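Cytochrome b5-domain protein (Methanococcoides burtonii, PDB 6VZ6) binds heme b in a cytochrome b5-like domain and, as in relatives of this family, probably serves in electron transfer. Local coordinates at residues T33-M36 with L37-D40; A55-E58 with D59-H62. All coordinates share one frame; numbering follows the deposited sequence.

How the contacts relate
Leaving strand 28-31 of the four-stranded sheet, the chain reaches contact 1 first: residues 33-40 fold back through a tight turn before strand 42-43, which carries the axial ligand His43. The two-stranded hairpin of 42-43 and 47-48 follows, and then helix 54-57 leads into contact 2, where residues 55-62 turn off the helix and deliver the second axial ligand, His62. The contacts are in series, neither nested nor crossed, and do not touch; the centres of contact 1 and contact 2 are 18 Å apart. Heme joins them: contact 1 lies on its His43 side and reaches a propionate, while contact 2 closes over the opposite face.

Contact 1: T33-M36 with L37-D40. With HEM (protoporphyrin IX containing Fe), chain B.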
ATOM      1  N   THR A  33       5.036   5.711   0.445  1.00 15.39           N
ATOM      2  CA  THR A  33       6.305   5.835   1.176  1.00 18.48           C
ATOM      3  C   THR A  33       6.421   7.186   1.882  1.00 19.79           C
ATOM      4  O   THR A  33       6.992   7.272   2.980  1.00 19.56           O
ATOM      5  CB  THR A  33       7.486   5.675   0.191  1.00 21.55           C
ATOM      6  OG1 THR A  33       7.379   4.437  -0.493  1.00 18.93           O
ATOM      7  CG2 THR A  33       8.827   5.751   0.896  1.00 22.76           C
ATOM      8  N   GLU A  34       5.846   8.226   1.261  1.00 18.54           N
ATOM      9  CA  GLU A  34       5.922   9.609   1.699  1.00 28.28           C
ATOM     10  C   GLU A  34       4.947   9.953   2.804  1.00 29.77           C
ATOM     11  O   GLU A  34       5.095  10.991   3.438  1.00 30.75           O
ATOM     12  CB  GLU A  34       5.573  10.539   0.516  1.00 28.94           C
ATOM     13  CG  GLU A  34       4.211  10.159  -0.248  1.00 58.47           C
ATOM     14  CD  GLU A  34       4.360   9.057  -1.335  1.00 70.22           C
ATOM     15  OE1 GLU A  34       4.420   9.351  -2.538  1.00 60.25           O
ATOM     16  OE2 GLU A  34       4.384   7.888  -1.015  1.00 57.52           O
ATOM     17  N   SER A  35       3.942   9.130   3.055  1.00 25.84           N
ATOM     18  CA  SER A  35       2.926   9.490   4.022  1.00 20.08           C
ATOM     19  C   SER A  35       3.497   9.458   5.438  1.00 20.94           C
ATOM     20  O   SER A  35       4.148   8.487   5.856  1.00 19.97           O
ATOM     21  CB  SER A  35       1.743   8.533   3.929  1.00 24.04           C
ATOM     22  OG  SER A  35       0.938   8.638   5.100  1.00 22.21           O
ATOM     23  N   MET A  36       3.214  10.511   6.192  1.00 22.74           N
ATOM     24  CA  MET A  36       3.581  10.529   7.600  1.00 29.43           C
ATOM     25  C   MET A  36       2.827   9.485   8.408  1.00 28.51           C
ATOM     26  O   MET A  36       3.240   9.195   9.529  1.00 25.59           O
ATOM     27  CB  MET A  36       3.312  11.917   8.199  1.00 40.95           C
ATOM     28  CG  MET A  36       4.234  13.040   7.696  1.00 55.38           C
ATOM     29  SD  MET A  36       4.001  14.620   8.568  1.00124.89           S
ATOM     30  CE  MET A  36       2.481  14.343   9.486  1.00 67.36           C
ATOM     31  N   LEU A  37       1.729   8.926   7.885  1.00 20.11           N
ATOM     32  CA  LEU A  37       1.003   7.866   8.580  1.00 14.99           C
ATOM     33  C   LEU A  37       1.409   6.466   8.156  1.00 19.34           C
ATOM     34  O   LEU A  37       0.834   5.484   8.660  1.00 18.09           O
ATOM     35  CB  LEU A  37      -0.497   8.033   8.386  1.00 19.53           C
ATOM     36  CG  LEU A  37      -1.034   9.414   8.746  1.00 31.84           C
ATOM     37  CD1 LEU A  37      -2.523   9.538   8.672  1.00 25.75           C
ATOM     38  CD2 LEU A  37      -0.578   9.776  10.167  1.00 38.29           C
ATOM     39  N   TRP A  38       2.393   6.335   7.278  1.00 15.11           N
ATOM     40  CA  TRP A  38       2.909   5.038   6.865  1.00 15.97           C
ATOM     41  C   TRP A  38       4.400   4.927   7.152  1.00 22.01           C
ATOM     42  O   TRP A  38       5.117   4.209   6.458  1.00 22.84           O
ATOM     43  CB  TRP A  38       2.618   4.777   5.384  1.00 13.29           C
ATOM     44  CG  TRP A  38       1.183   4.409   5.180  1.00 14.94           C
ATOM     45  CD1 TRP A  38       0.158   5.269   4.970  1.00 17.42           C
ATOM     46  CD2 TRP A  38       0.612   3.092   5.193  1.00 13.50           C
ATOM     47  NE1 TRP A  38      -1.026   4.576   4.838  1.00 19.54           N
ATOM     48  CE2 TRP A  38      -0.774   3.239   4.982  1.00 16.80           C
ATOM     49  CE3 TRP A  38       1.146   1.798   5.334  1.00 16.71           C
ATOM     50  CZ2 TRP A  38      -1.652   2.150   4.954  1.00 14.98           C
ATOM     51  CZ3 TRP A  38       0.263   0.708   5.302  1.00 15.71           C
ATOM     52  CH2 TRP A  38      -1.111   0.889   5.097  1.00 15.42           C
ATOM     53  N   GLU A  39       4.864   5.578   8.212  1.00 22.10           N
ATOM     54  CA  GLU A  39       6.282   5.578   8.525  1.00 27.16           C
ATOM     55  C   GLU A  39       6.730   4.168   8.857  1.00 18.49           C
ATOM     56  O   GLU A  39       6.054   3.432   9.591  1.00 24.08           O
ATOM     57  CB  GLU A  39       6.581   6.516   9.705  1.00 35.47           C
ATOM     58  CG  GLU A  39       6.506   8.004   9.340  1.00 64.66           C
ATOM     59  CD  GLU A  39       7.119   8.931  10.393  1.00 74.28           C
ATOM     60  OE1 GLU A  39       7.027   8.638  11.609  1.00 68.57           O
ATOM     61  OE2 GLU A  39       7.692   9.965   9.994  1.00 69.50           O
ATOM     62  N   ASP A  40       7.871   3.789   8.297  1.00 23.46           N
ATOM     63  CA  ASP A  40       8.434   2.456   8.460  1.00 25.83           C
ATOM     64  C   ASP A  40       7.460   1.373   8.024  1.00 26.74           C
ATOM     65  O   ASP A  40       7.597   0.210   8.426  1.00 24.88           O
ATOM     66  CB  ASP A  40       8.886   2.230   9.912  1.00 33.70           C
ATOM     67  CG  ASP A  40       9.922   1.117  10.043  1.00 51.50           C
ATOM     68  OD1 ASP A  40      10.868   1.054   9.210  1.00 56.54           O
ATOM     69  OD2 ASP A  40       9.777   0.299  10.980  1.00 57.20           O
TER
HETATM   70  CHA HEM B 101      -5.330   7.904   6.698  1.00 21.03           C
HETATM   71  CHB HEM B 101      -6.424   5.056  10.371  1.00 15.97           C
HETATM   72  CHC HEM B 101      -6.583   1.236   7.473  1.00 15.68           C
HETATM   73  CHD HEM B 101      -4.819   4.010   3.927  1.00 13.29           C
HETATM   74  C1A HEM B 101      -5.721   7.482   7.930  1.00 21.25           C
HETATM   75  C2A HEM B 101      -6.083   8.334   9.035  1.00 22.01           C
HETATM   76  C3A HEM B 101      -6.369   7.523  10.070  1.00 23.62           C
HETATM   77  C4A HEM B 101      -6.199   6.158   9.618  1.00 18.30           C
HETATM   78  CMA HEM B 101      -6.820   7.872  11.502  1.00 20.71           C
HETATM   79  CAA HEM B 101      -6.085   9.883   8.947  1.00 22.62           C
HETATM   80  CBA HEM B 101      -7.294  10.529   9.600  1.00 58.45           C
HETATM   81  CGA HEM B 101      -8.410  10.446   8.624  1.00 48.43           C
HETATM   82  O1A HEM B 101      -8.078  10.479   7.422  1.00 53.66           O
HETATM   83  O2A HEM B 101      -9.599  10.343   9.046  1.00 52.87           O
HETATM   84  C1B HEM B 101      -6.554   3.794   9.888  1.00 19.91           C
HETATM   85  C2B HEM B 101      -6.845   2.702  10.722  1.00 23.13           C
HETATM   86  C3B HEM B 101      -6.918   1.612   9.975  1.00 20.05           C
HETATM   87  C4B HEM B 101      -6.623   1.997   8.607  1.00 17.75           C
HETATM   88  CMB HEM B 101      -7.098   2.797  12.232  1.00 22.46           C
HETATM   89  CAB HEM B 101      -7.365   0.289  10.630  1.00 24.59           C
HETATM   90  CBB HEM B 101      -8.195  -0.519   9.958  1.00 19.15           C
HETATM   91  C1C HEM B 101      -6.139   1.658   6.245  1.00 17.52           C
HETATM   92  C2C HEM B 101      -6.070   0.846   5.039  1.00 19.40           C
HETATM   93  C3C HEM B 101      -5.565   1.617   4.056  1.00 14.86           C
HETATM   94  C4C HEM B 101      -5.320   2.937   4.613  1.00 14.61           C
HETATM   95  CMC HEM B 101      -6.481  -0.637   4.995  1.00 14.74           C
HETATM   96  CAC HEM B 101      -5.241   1.320   2.557  1.00 20.22           C
HETATM   97  CBC HEM B 101      -5.911   0.457   1.818  1.00 23.64           C
HETATM   98  C1D HEM B 101      -4.731   5.299   4.384  1.00 19.73           C
HETATM   99  C2D HEM B 101      -4.124   6.428   3.697  1.00 17.98           C
HETATM  100  C3D HEM B 101      -4.288   7.512   4.448  1.00 16.48           C
HETATM  101  C4D HEM B 101      -4.965   7.084   5.646  1.00 17.07           C
HETATM  102  CMD HEM B 101      -3.459   6.360   2.299  1.00 17.49           C
HETATM  103  CAD HEM B 101      -3.826   8.968   4.175  1.00 15.33           C
HETATM  104  CBD HEM B 101      -2.366   9.090   4.607  1.00 18.22           C
HETATM  105  CGD HEM B 101      -1.830  10.500   4.475  1.00 21.43           C
HETATM  106  O1D HEM B 101      -0.615  10.712   4.666  1.00 17.20           O
HETATM  107  O2D HEM B 101      -2.603  11.404   4.097  1.00 19.97           O
HETATM  108  NA  HEM B 101      -5.815   6.171   8.301  1.00 19.34           N
HETATM  109  NB  HEM B 101      -6.391   3.339   8.601  1.00 17.82           N
HETATM  110  NC  HEM B 101      -5.700   2.934   5.942  1.00 17.14           N
HETATM  111  ND  HEM B 101      -5.223   5.733   5.583  1.00 17.39           N
HETATM  112 FE   HEM B 101      -5.803   4.585   7.118  1.00 15.96          FE
HETATM  113  O   HOH W   1       7.037   4.592   4.473  1.00 24.33           O
HETATM  114  O   HOH W   2       3.201   6.260  10.699  1.00 31.79           O
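Ser35 and Leu37 meet through a hydrogen bond from Leu37 N to Ser35 OG (2.9 Å), while a type I turn from Ser35 to Trp38 is closed by a hydrogen bond from Trp38 N to Ser35 O (3.1 Å, 162° at the hydrogen). A chi1 of 163° sets the Ser35 hydroxyl trans to the backbone N and turns it to the heme, where OG donates to propionate oxygen O1D over 2.6 Å. One hydroxyl thus accepts from the turn and donates to the cofactor. Leu37 O accepts a hydrogen bond from His43 ND1, which probably makes that ligand a stronger donor to iron. Water adds two bridges, one from Thr33 O to Trp38 O and another from Met36 O to Glu39 N.

The nonpolar contacts are directed at the heme. Leu37 brings its CD1 branch to CAA, the first carbon of the other propionate, at 3.6 Å. Trp38 presents an indole edge: CD1 lies 3.5 Å from Ser35 OG, near the ring plane, and CZ2 approaches HEM C4C at 3.8 Å. The same indole stacks on His43 and meets Phe23. Replacing Trp38 with an alanine would probably open a gap beside the heme near C4C and leave the His43 imidazole without its stacking partner. Taken together, the turn forms part of the heme pocket of a cytochrome b5-like domain, orienting an axial histidine and holding a propionate.

Contact 2: A55-E58 with D59-H62; sequences ADHE and DAPH. With HEM (protoporphyrin IX containing Fe), chain B.
His57 and His62 bring their imidazoles together beside the heme, His57 NE2 lying 3.1 Å from His62 ND1. Their planes are inclined at 54°, and NE2 of His57 reaches the edge of the His62 ring in its plane. The tight part of the contact centres on Ala60. Its CB lies over the middle of the His57 ring in a CH-pi contact, 4.3 Å from the centroid and 10° off the normal; the same methyl is over one face of His62, displaced toward the rim, and 3.6 Å from HEM CHC. Pro61 presses CD against pyrrole atom C2B at 3.4 Å, and Asp56 and His57 pack on methyl CMC. Beyond this group, Tyr25 meets His57 edge-to-face.

The backbone leaves helix 54-57 through a hydrogen bond from Asp59 N to Asp56 O and a type I turn closed by a hydrogen bond from Ala60 N to His57 O (3.0 Å). On the outer side the packing is looser: Glu58 and Asp59 are exposed, and OD1 of Asp56 stays 6.1 Å from OD2 of Asp59. A water lies within hydrogen-bonding distance of both His57 O and His62 O.

His62 has CG between its backbone N and carbonyl carbon (chi1 47°), which turns the imidazole to the porphyrin face and sets NE2 2.1 Å from the iron. His43 NE2 supplies the other axial bond. This bis-histidine, six-coordinate iron has no vacant axial position, consistent with a role in electron transfer rather than in binding an exogenous ligand.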
ATOM      1  N   ALA A  55      -9.518  -5.856   1.713  1.00 13.60           N
ATOM      2  CA  ALA A  55     -10.420  -6.301   2.777  1.00 17.97           C
ATOM      3  C   ALA A  55     -10.269  -5.418   4.014  1.00 19.37           C
ATOM      4  O   ALA A  55     -11.250  -5.026   4.642  1.00 14.14           O
ATOM      5  CB  ALA A  55     -10.133  -7.765   3.126  1.00 15.14           C
ATOM      6  N   ASP A  56      -9.041  -5.053   4.352  1.00 14.59           N
ATOM      7  CA  ASP A  56      -8.811  -4.322   5.590  1.00 17.08           C
ATOM      8  C   ASP A  56      -9.401  -2.933   5.532  1.00 18.63           C
ATOM      9  O   ASP A  56      -9.782  -2.385   6.570  1.00 20.87           O
ATOM     10  CB  ASP A  56      -7.319  -4.291   5.878  1.00 22.35           C
ATOM     11  CG  ASP A  56      -6.715  -5.685   5.849  1.00 30.40           C
ATOM     12  OD1 ASP A  56      -6.588  -6.271   6.933  1.00 31.75           O
ATOM     13  OD2 ASP A  56      -6.406  -6.223   4.726  1.00 41.41           O
ATOM     14  N   HIS A  57      -9.531  -2.368   4.335  1.00 15.27           N
ATOM     15  CA  HIS A  57     -10.082  -1.030   4.244  1.00 21.14           C
ATOM     16  C   HIS A  57     -11.526  -0.977   4.726  1.00 25.83           C
ATOM     17  O   HIS A  57     -12.026   0.103   5.099  1.00 20.37           O
ATOM     18  CB  HIS A  57      -9.980  -0.488   2.806  1.00 19.43           C
ATOM     19  CG  HIS A  57     -10.120   0.987   2.765  1.00 22.06           C
ATOM     20  ND1 HIS A  57     -11.355   1.602   2.702  1.00 25.05           N
ATOM     21  CD2 HIS A  57      -9.208   1.981   2.903  1.00 23.69           C
ATOM     22  CE1 HIS A  57     -11.193   2.913   2.772  1.00 25.31           C
ATOM     23  NE2 HIS A  57      -9.903   3.166   2.907  1.00 26.43           N
ATOM     24  N   GLU A  58     -12.206  -2.119   4.739  1.00 19.99           N
ATOM     25  CA  GLU A  58     -13.604  -2.116   5.160  1.00 26.88           C
ATOM     26  C   GLU A  58     -13.720  -1.638   6.592  1.00 23.74           C
ATOM     27  O   GLU A  58     -14.706  -1.002   6.950  1.00 26.15           O
ATOM     28  CB  GLU A  58     -14.215  -3.517   4.990  1.00 20.08           C
ATOM     29  CG  GLU A  58     -14.688  -3.772   3.571  1.00 40.51           C
ATOM     30  CD  GLU A  58     -15.235  -5.172   3.380  1.00 50.69           C
ATOM     31  OE1 GLU A  58     -16.467  -5.356   3.497  1.00 52.53           O
ATOM     32  OE2 GLU A  58     -14.420  -6.089   3.133  1.00 52.12           O
ATOM     33  N   ASP A  59     -12.702  -1.889   7.410  1.00 17.77           N
ATOM     34  CA  ASP A  59     -12.757  -1.483   8.814  1.00 23.24           C
ATOM     35  C   ASP A  59     -12.084  -0.152   9.077  1.00 21.88           C
ATOM     36  O   ASP A  59     -12.086   0.313  10.210  1.00 22.15           O
ATOM     37  CB  ASP A  59     -12.107  -2.552   9.693  1.00 31.46           C
ATOM     38  CG  ASP A  59     -12.751  -3.906   9.506  1.00 43.31           C
ATOM     39  OD1 ASP A  59     -13.995  -3.947   9.544  1.00 32.64           O
ATOM     40  OD2 ASP A  59     -12.018  -4.904   9.288  1.00 46.69           O
ATOM     41  N   ALA A  60     -11.465   0.450   8.074  1.00 17.87           N
ATOM     42  CA  ALA A  60     -10.746   1.693   8.306  1.00 18.67           C
ATOM     43  C   ALA A  60     -11.723   2.777   8.734  1.00 17.82           C
ATOM     44  O   ALA A  60     -12.886   2.770   8.318  1.00 16.43           O
ATOM     45  CB  ALA A  60     -10.006   2.146   7.057  1.00 21.54           C
ATOM     46  N   PRO A  61     -11.279   3.717   9.560  1.00 14.54           N
ATOM     47  CA  PRO A  61     -12.149   4.834   9.936  1.00 22.04           C
ATOM     48  C   PRO A  61     -12.172   5.939   8.902  1.00 25.70           C
ATOM     49  O   PRO A  61     -12.324   7.103   9.246  1.00 31.84           O
ATOM     50  CB  PRO A  61     -11.532   5.309  11.246  1.00 19.80           C
ATOM     51  CG  PRO A  61     -10.087   5.061  11.021  1.00 20.31           C
ATOM     52  CD  PRO A  61      -9.977   3.793  10.243  1.00 17.41           C
ATOM     53  N   HIS A  62     -12.022   5.593   7.635  1.00 21.32           N
ATOM     54  CA  HIS A  62     -12.076   6.556   6.549  1.00 18.18           C
ATOM     55  C   HIS A  62     -12.607   5.849   5.322  1.00 17.53           C
ATOM     56  O   HIS A  62     -12.641   4.614   5.268  1.00 18.81           O
ATOM     57  CB  HIS A  62     -10.703   7.175   6.280  1.00 16.16           C
ATOM     58  CG  HIS A  62      -9.568   6.194   6.207  1.00 16.03           C
ATOM     59  ND1 HIS A  62      -9.421   5.312   5.161  1.00 21.92           N
ATOM     60  CD2 HIS A  62      -8.490   5.998   7.005  1.00 17.25           C
ATOM     61  CE1 HIS A  62      -8.310   4.601   5.316  1.00 18.41           C
ATOM     62  NE2 HIS A  62      -7.722   5.001   6.428  1.00 15.26           N
TER
HETATM   63  CHA HEM B 101      -5.330   7.904   6.698  1.00 21.03           C
HETATM   64  CHB HEM B 101      -6.424   5.056  10.371  1.00 15.97           C
HETATM   65  CHC HEM B 101      -6.583   1.236   7.473  1.00 15.68           C
HETATM   66  CHD HEM B 101      -4.819   4.010   3.927  1.00 13.29           C
HETATM   67  C1A HEM B 101      -5.721   7.482   7.930  1.00 21.25           C
HETATM   68  C2A HEM B 101      -6.083   8.334   9.035  1.00 22.01           C
HETATM   69  C3A HEM B 101      -6.369   7.523  10.070  1.00 23.62           C
HETATM   70  C4A HEM B 101      -6.199   6.158   9.618  1.00 18.30           C
HETATM   71  CMA HEM B 101      -6.820   7.872  11.502  1.00 20.71           C
HETATM   72  CAA HEM B 101      -6.085   9.883   8.947  1.00 22.62           C
HETATM   73  CBA HEM B 101      -7.294  10.529   9.600  1.00 58.45           C
HETATM   74  CGA HEM B 101      -8.410  10.446   8.624  1.00 48.43           C
HETATM   75  O1A HEM B 101      -8.078  10.479   7.422  1.00 53.66           O
HETATM   76  O2A HEM B 101      -9.599  10.343   9.046  1.00 52.87           O
HETATM   77  C1B HEM B 101      -6.554   3.794   9.888  1.00 19.91           C
HETATM   78  C2B HEM B 101      -6.845   2.702  10.722  1.00 23.13           C
HETATM   79  C3B HEM B 101      -6.918   1.612   9.975  1.00 20.05           C
HETATM   80  C4B HEM B 101      -6.623   1.997   8.607  1.00 17.75           C
HETATM   81  CMB HEM B 101      -7.098   2.797  12.232  1.00 22.46           C
HETATM   82  CAB HEM B 101      -7.365   0.289  10.630  1.00 24.59           C
HETATM   83  CBB HEM B 101      -8.195  -0.519   9.958  1.00 19.15           C
HETATM   84  C1C HEM B 101      -6.139   1.658   6.245  1.00 17.52           C
HETATM   85  C2C HEM B 101      -6.070   0.846   5.039  1.00 19.40           C
HETATM   86  C3C HEM B 101      -5.565   1.617   4.056  1.00 14.86           C
HETATM   87  C4C HEM B 101      -5.320   2.937   4.613  1.00 14.61           C
HETATM   88  CMC HEM B 101      -6.481  -0.637   4.995  1.00 14.74           C
HETATM   89  CAC HEM B 101      -5.241   1.320   2.557  1.00 20.22           C
HETATM   90  CBC HEM B 101      -5.911   0.457   1.818  1.00 23.64           C
HETATM   91  C1D HEM B 101      -4.731   5.299   4.384  1.00 19.73           C
HETATM   92  C2D HEM B 101      -4.124   6.428   3.697  1.00 17.98           C
HETATM   93  C3D HEM B 101      -4.288   7.512   4.448  1.00 16.48           C
HETATM   94  C4D HEM B 101      -4.965   7.084   5.646  1.00 17.07           C
HETATM   95  CMD HEM B 101      -3.459   6.360   2.299  1.00 17.49           C
HETATM   96  CAD HEM B 101      -3.826   8.968   4.175  1.00 15.33           C
HETATM   97  CBD HEM B 101      -2.366   9.090   4.607  1.00 18.22           C
HETATM   98  CGD HEM B 101      -1.830  10.500   4.475  1.00 21.43           C
HETATM   99  O1D HEM B 101      -0.615  10.712   4.666  1.00 17.20           O
HETATM  100  O2D HEM B 101      -2.603  11.404   4.097  1.00 19.97           O
HETATM  101  NA  HEM B 101      -5.815   6.171   8.301  1.00 19.34           N
HETATM  102  NB  HEM B 101      -6.391   3.339   8.601  1.00 17.82           N
HETATM  103  NC  HEM B 101      -5.700   2.934   5.942  1.00 17.14           N
HETATM  104  ND  HEM B 101      -5.223   5.733   5.583  1.00 17.39           N
HETATM  105 FE   HEM B 101      -5.803   4.585   7.118  1.00 15.96          FE
HETATM  106  O   HOH W   3     -13.946   2.146   5.519  1.00 28.88           O